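Local coordinates for transcriptional regulator (Vibrio vulnificus, PDB 4IVN), which probably represses transcription of the nan operon for sialic acid catabolism, binding DNA through an RpiR-type helix-turn-helix domain and the sugar phosphate ManNAc-6P through a SIS domain, at residues A33-V36 against Q37-T40; Q106-A109 against K110-R114. All coordinates share one frame; numbering follows the deposited sequence.

Contact 1. Residues A33-V36 against Q37-T40; sequences AHDV and QFQT
His34 and Phe38 meet as an offset edge-to-face pair, the edge of the phenyl ring turned toward the imidazole face. The centroids lie 5.6 Å apart and the planes stand at 65°; the closest side-chain approach is Phe38 CE2 to His34 NE2 at 3.7 Å, with NE2 lying in the phenyl plane at the ring edge. CG of His34 is anti to the backbone N (chi1 171°), which swings the imidazole alongside its own carbonyl and on toward the residues that follow. Over one face of the Phe38 ring, near its centre, sits CB of Gln37, 4.0 Å above the plane.

A second pairing joins Asp35 to Gln39, whose side chains cross at about a right angle. NE2 of Gln39 donates to Asp35 OD2 over 3.1 Å at a fairly straight 162°. The carboxylate oxygen is met on its anti side, from well outside the carboxylate plane, yet it lies almost in the plane of the donor amide. The Gln39 amide is gripped further by Tyr28, whose hydroxyl bonds to NE2, and weakly by Asn47 at OE1, which together should fix its rotation.

Backbone bonds close the bend: Phe38 N reaches Asp35 O, and Gln39 N reaches Val36 O at 2.9 Å. Val36 is buried against Tyr67 and Leu74 of helix 67-78, while Thr40 OG1 caps Asp43 N. The arrangement is a type I beta turn, Val36 to Gln39, ending helix 20-36 and leading to the N-cap of helix 41-48 within the RpiR-type helix-turn-helix domain.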
loop_
_atom_site.group_PDB
_atom_site.type_symbol
_atom_site.label_atom_id
_atom_site.label_comp_id
_atom_site.label_asym_id
_atom_site.label_seq_id
_atom_site.Cartn_x
_atom_site.Cartn_y
_atom_site.Cartn_z
ATOM N N ALA A 33 -9.771 24.783 -16.544
ATOM C CA ALA A 33 -9.667 24.872 -15.094
ATOM C C ALA A 33 -9.852 23.537 -14.426
ATOM O O ALA A 33 -9.128 23.213 -13.468
ATOM C CB ALA A 33 -10.639 25.894 -14.516
ATOM N N HIS A 34 -10.796 22.743 -14.913
ATOM C CA HIS A 34 -10.952 21.396 -14.383
ATOM C C HIS A 34 -9.650 20.619 -14.444
ATOM O O HIS A 34 -9.246 19.961 -13.453
ATOM C CB HIS A 34 -12.100 20.600 -15.056
ATOM C CG HIS A 34 -12.116 19.121 -14.657
ATOM N ND1 HIS A 34 -12.924 18.639 -13.692
ATOM C CD2 HIS A 34 -11.318 18.032 -15.089
ATOM C CE1 HIS A 34 -12.682 17.307 -13.537
ATOM N NE2 HIS A 34 -11.714 16.947 -14.407
ATOM N N ASP A 35 -8.975 20.646 -15.592
ATOM C CA ASP A 35 -7.724 19.865 -15.694
ATOM C C ASP A 35 -6.495 20.480 -14.949
ATOM O O ASP A 35 -5.583 19.761 -14.539
ATOM C CB ASP A 35 -7.336 19.575 -17.147
ATOM C CG ASP A 35 -6.178 18.583 -17.244
ATOM O OD1 ASP A 35 -6.308 17.433 -16.748
ATOM O OD2 ASP A 35 -5.095 18.963 -17.757
ATOM N N VAL A 36 -6.494 21.799 -14.775
ATOM C CA VAL A 36 -5.408 22.475 -14.129
ATOM C C VAL A 36 -5.258 21.923 -12.676
ATOM O O VAL A 36 -4.143 21.940 -12.130
ATOM C CB VAL A 36 -5.528 24.033 -14.185
ATOM C CG1 VAL A 36 -4.478 24.734 -13.273
ATOM C CG2 VAL A 36 -5.361 24.550 -15.608
ATOM N N GLN A 37 -6.362 21.496 -12.057
ATOM C CA GLN A 37 -6.337 20.871 -10.681
ATOM C C GLN A 37 -5.283 19.780 -10.591
ATOM O O GLN A 37 -4.661 19.539 -9.531
ATOM C CB GLN A 37 -7.672 20.171 -10.377
ATOM C CG GLN A 37 -8.917 20.992 -10.497
ATOM C CD GLN A 37 -10.164 20.186 -10.132
ATOM O OE1 GLN A 37 -10.791 19.545 -10.981
ATOM N NE2 GLN A 37 -10.559 20.281 -8.886
ATOM N N PHE A 38 -5.081 19.113 -11.712
ATOM C CA PHE A 38 -4.198 17.939 -11.729
ATOM C C PHE A 38 -2.834 18.244 -12.333
ATOM O O PHE A 38 -2.073 17.309 -12.524
ATOM C CB PHE A 38 -4.870 16.728 -12.417
ATOM C CG PHE A 38 -6.286 16.497 -11.967
ATOM C CD1 PHE A 38 -6.564 15.988 -10.700
ATOM C CD2 PHE A 38 -7.360 16.766 -12.829
ATOM C CE1 PHE A 38 -7.886 15.789 -10.268
ATOM C CE2 PHE A 38 -8.669 16.574 -12.412
ATOM C CZ PHE A 38 -8.934 16.098 -11.114
ATOM N N GLN A 39 -2.505 19.545 -12.566
ATOM C CA GLN A 39 -1.227 19.890 -13.189
ATOM C C GLN A 39 -0.300 20.416 -12.118
ATOM O O GLN A 39 -0.768 21.060 -11.190
ATOM C CB GLN A 39 -1.409 21.015 -14.247
ATOM C CG GLN A 39 -2.173 20.527 -15.487
ATOM C CD GLN A 39 -2.236 21.559 -16.621
ATOM O OE1 GLN A 39 -1.395 22.456 -16.716
ATOM N NE2 GLN A 39 -3.221 21.405 -17.493
ATOM N N THR A 40 0.979 20.171 -12.318
ATOM C CA THR A 40 2.038 20.717 -11.503
ATOM C C THR A 40 2.421 22.094 -12.011
ATOM O O THR A 40 1.991 22.499 -13.094
ATOM C CB THR A 40 3.287 19.810 -11.517
ATOM O OG1 THR A 40 3.896 19.828 -12.826
ATOM C CG2 THR A 40 2.882 18.397 -11.105
#

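Contact 2. Residues Q106-A109 against K110-R114; sequences QDTA and KLIDR
Lys110 N and Leu111 N donate to Gln106 O and Asp107 O in consecutive i to i+4 helical bonds of 3.0 and 3.2 Å, whereas the following bond, Ile112 N to Thr108 O, is weak at an N-H...O angle of 121°. The donors of the first two are tilted only about 20° from the carbonyl planes, as expected inside a helix, and the weakening coincides with Ile112 leaving helical backbone angles.

The side chains follow the carbonyls back along the helix. CG of Lys110 is anti to its carbonyl carbon (chi1 -48°) and lies 3.3 Å from Gln106 O. From there the extended chain runs beside Asp107, but Lys110 NZ stops 4.3 Å from Asp107 OD1, beyond a salt bridge. The firmer partner of that carboxylate is Arg227, paired with OD2, so the lysine contributes at most a longer-range attraction. Leu111 bends the same way as Lys110, its CG packing 3.2 Å from Asp107 O.

Ile112 lies over the last turn, with CD1 3.6 Å from Thr108 O and 4.1 Å from the methyl CG2 of Thr108. That methyl is anti to the backbone N, leaving OG1 beside it to bond Ser104 O, one turn back, and Ala226 N. Thr108 and Ile112 both pack on Leu246 of helix 237-257.

Ala109 and Ile112 also touch Ala98 and Cys94 of the second subunit, and Arg114 forms a salt bridge with Asp92 of that subunit. This is the C-terminal end of helix 93-111, followed after Ile112 by Asp113, the N-cap of helix 114-126: a tight helix-to-helix junction at the dimer interface.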
loop_
_atom_site.group_PDB
_atom_site.type_symbol
_atom_site.label_atom_id
_atom_site.label_comp_id
_atom_site.label_asym_id
_atom_site.label_seq_id
_atom_site.Cartn_x
_atom_site.Cartn_y
_atom_site.Cartn_z
ATOM N N GLN A 106 -4.896 -0.856 -15.392
ATOM C CA GLN A 106 -4.746 -1.117 -16.814
ATOM C C GLN A 106 -4.126 0.087 -17.511
ATOM O O GLN A 106 -3.214 -0.073 -18.323
ATOM C CB GLN A 106 -6.079 -1.500 -17.415
ATOM C CG GLN A 106 -6.641 -2.784 -16.796
ATOM C CD GLN A 106 -8.039 -3.089 -17.299
ATOM O OE1 GLN A 106 -8.859 -2.186 -17.613
ATOM N NE2 GLN A 106 -8.314 -4.361 -17.401
ATOM N N ASP A 107 -4.586 1.282 -17.177
ATOM C CA ASP A 107 -3.917 2.482 -17.687
ATOM C C ASP A 107 -2.444 2.562 -17.374
ATOM O O ASP A 107 -1.673 2.890 -18.262
ATOM C CB ASP A 107 -4.622 3.746 -17.213
ATOM C CG ASP A 107 -5.990 3.889 -17.831
ATOM O OD1 ASP A 107 -6.281 3.177 -18.817
ATOM O OD2 ASP A 107 -6.767 4.707 -17.335
ATOM N N THR A 108 -2.046 2.289 -16.122
ATOM C CA THR A 108 -0.627 2.271 -15.737
ATOM C C THR A 108 0.201 1.253 -16.547
ATOM O O THR A 108 1.284 1.582 -17.085
ATOM C CB THR A 108 -0.468 2.034 -14.200
ATOM O OG1 THR A 108 -1.075 3.130 -13.497
ATOM C CG2 THR A 108 0.990 1.971 -13.777
ATOM N N ALA A 109 -0.319 0.030 -16.643
ATOM C CA ALA A 109 0.260 -0.989 -17.533
ATOM C C ALA A 109 0.484 -0.508 -18.946
ATOM O O ALA A 109 1.545 -0.785 -19.457
ATOM C CB ALA A 109 -0.520 -2.329 -17.538
ATOM N N LYS A 110 -0.453 0.204 -19.583
ATOM C CA LYS A 110 -0.205 0.581 -20.963
ATOM C C LYS A 110 0.858 1.631 -21.070
ATOM O O LYS A 110 1.634 1.601 -22.009
ATOM C CB LYS A 110 -1.439 1.106 -21.697
ATOM C CG LYS A 110 -2.707 0.298 -21.574
ATOM C CD LYS A 110 -3.904 1.234 -21.730
ATOM C CE LYS A 110 -5.150 0.503 -22.231
ATOM N NZ LYS A 110 -6.131 1.503 -22.760
ATOM N N LEU A 111 0.865 2.571 -20.115
ATOM C CA LEU A 111 1.820 3.684 -20.015
ATOM C C LEU A 111 3.242 3.305 -19.641
ATOM O O LEU A 111 4.114 4.102 -19.827
ATOM C CB LEU A 111 1.402 4.636 -18.865
ATOM C CG LEU A 111 0.140 5.499 -18.870
ATOM C CD1 LEU A 111 0.162 6.347 -17.581
ATOM C CD2 LEU A 111 0.024 6.350 -20.133
ATOM N N ILE A 112 3.479 2.143 -19.032
ATOM C CA ILE A 112 4.829 1.843 -18.516
ATOM C C ILE A 112 5.867 1.907 -19.639
ATOM O O ILE A 112 5.675 1.397 -20.680
ATOM C CB ILE A 112 4.905 0.517 -17.687
ATOM C CG1 ILE A 112 4.656 0.839 -16.211
ATOM C CG2 ILE A 112 6.258 -0.169 -17.843
ATOM C CD1 ILE A 112 3.940 -0.279 -15.480
ATOM N N ASP A 113 6.923 2.665 -19.413
ATOM C CA ASP A 113 7.996 2.817 -20.397
ATOM C C ASP A 113 8.972 1.689 -20.112
ATOM O O ASP A 113 9.646 1.698 -19.083
ATOM C CB ASP A 113 8.641 4.189 -20.162
ATOM C CG ASP A 113 10.000 4.323 -20.827
ATOM O OD1 ASP A 113 10.393 3.489 -21.636
ATOM O OD2 ASP A 113 10.675 5.272 -20.480
ATOM N N ARG A 114 9.005 0.704 -20.998
ATOM C CA ARG A 114 9.726 -0.523 -20.735
ATOM C C ARG A 114 11.246 -0.318 -20.839
ATOM O O ARG A 114 12.000 -1.074 -20.185
ATOM C CB ARG A 114 9.287 -1.628 -21.706
ATOM C CG ARG A 114 8.085 -2.436 -21.197
ATOM C CD ARG A 114 6.748 -1.783 -21.544
ATOM N NE ARG A 114 5.528 -2.573 -21.211
ATOM C CZ ARG A 114 5.375 -3.903 -21.309
ATOM N NH1 ARG A 114 6.354 -4.695 -21.715
ATOM N NH2 ARG A 114 4.219 -4.472 -20.977
#

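Both contacts are local and mark the end of a helix, yet they belong to different parts of the chain, their centres 22 Å apart and their nearest atoms about 12 Å apart. Each is partly buried. Contact 1 is richer in side-chain chemistry, with an aromatic pair and an amide-carboxylate bond around a beta turn; contact 2 rests on main-chain bonds and aliphatic packing against carbonyls. Their buried residues face different neighbours: Val36 meets helix 67-78, Thr108 and Ile112 meet helix 237-257. In this assembly, 106-114 also touches the second subunit, whereas 33-40 stays within its own chain, with the side chain of Phe38 about 9 Å from a bound ManNAc-6P.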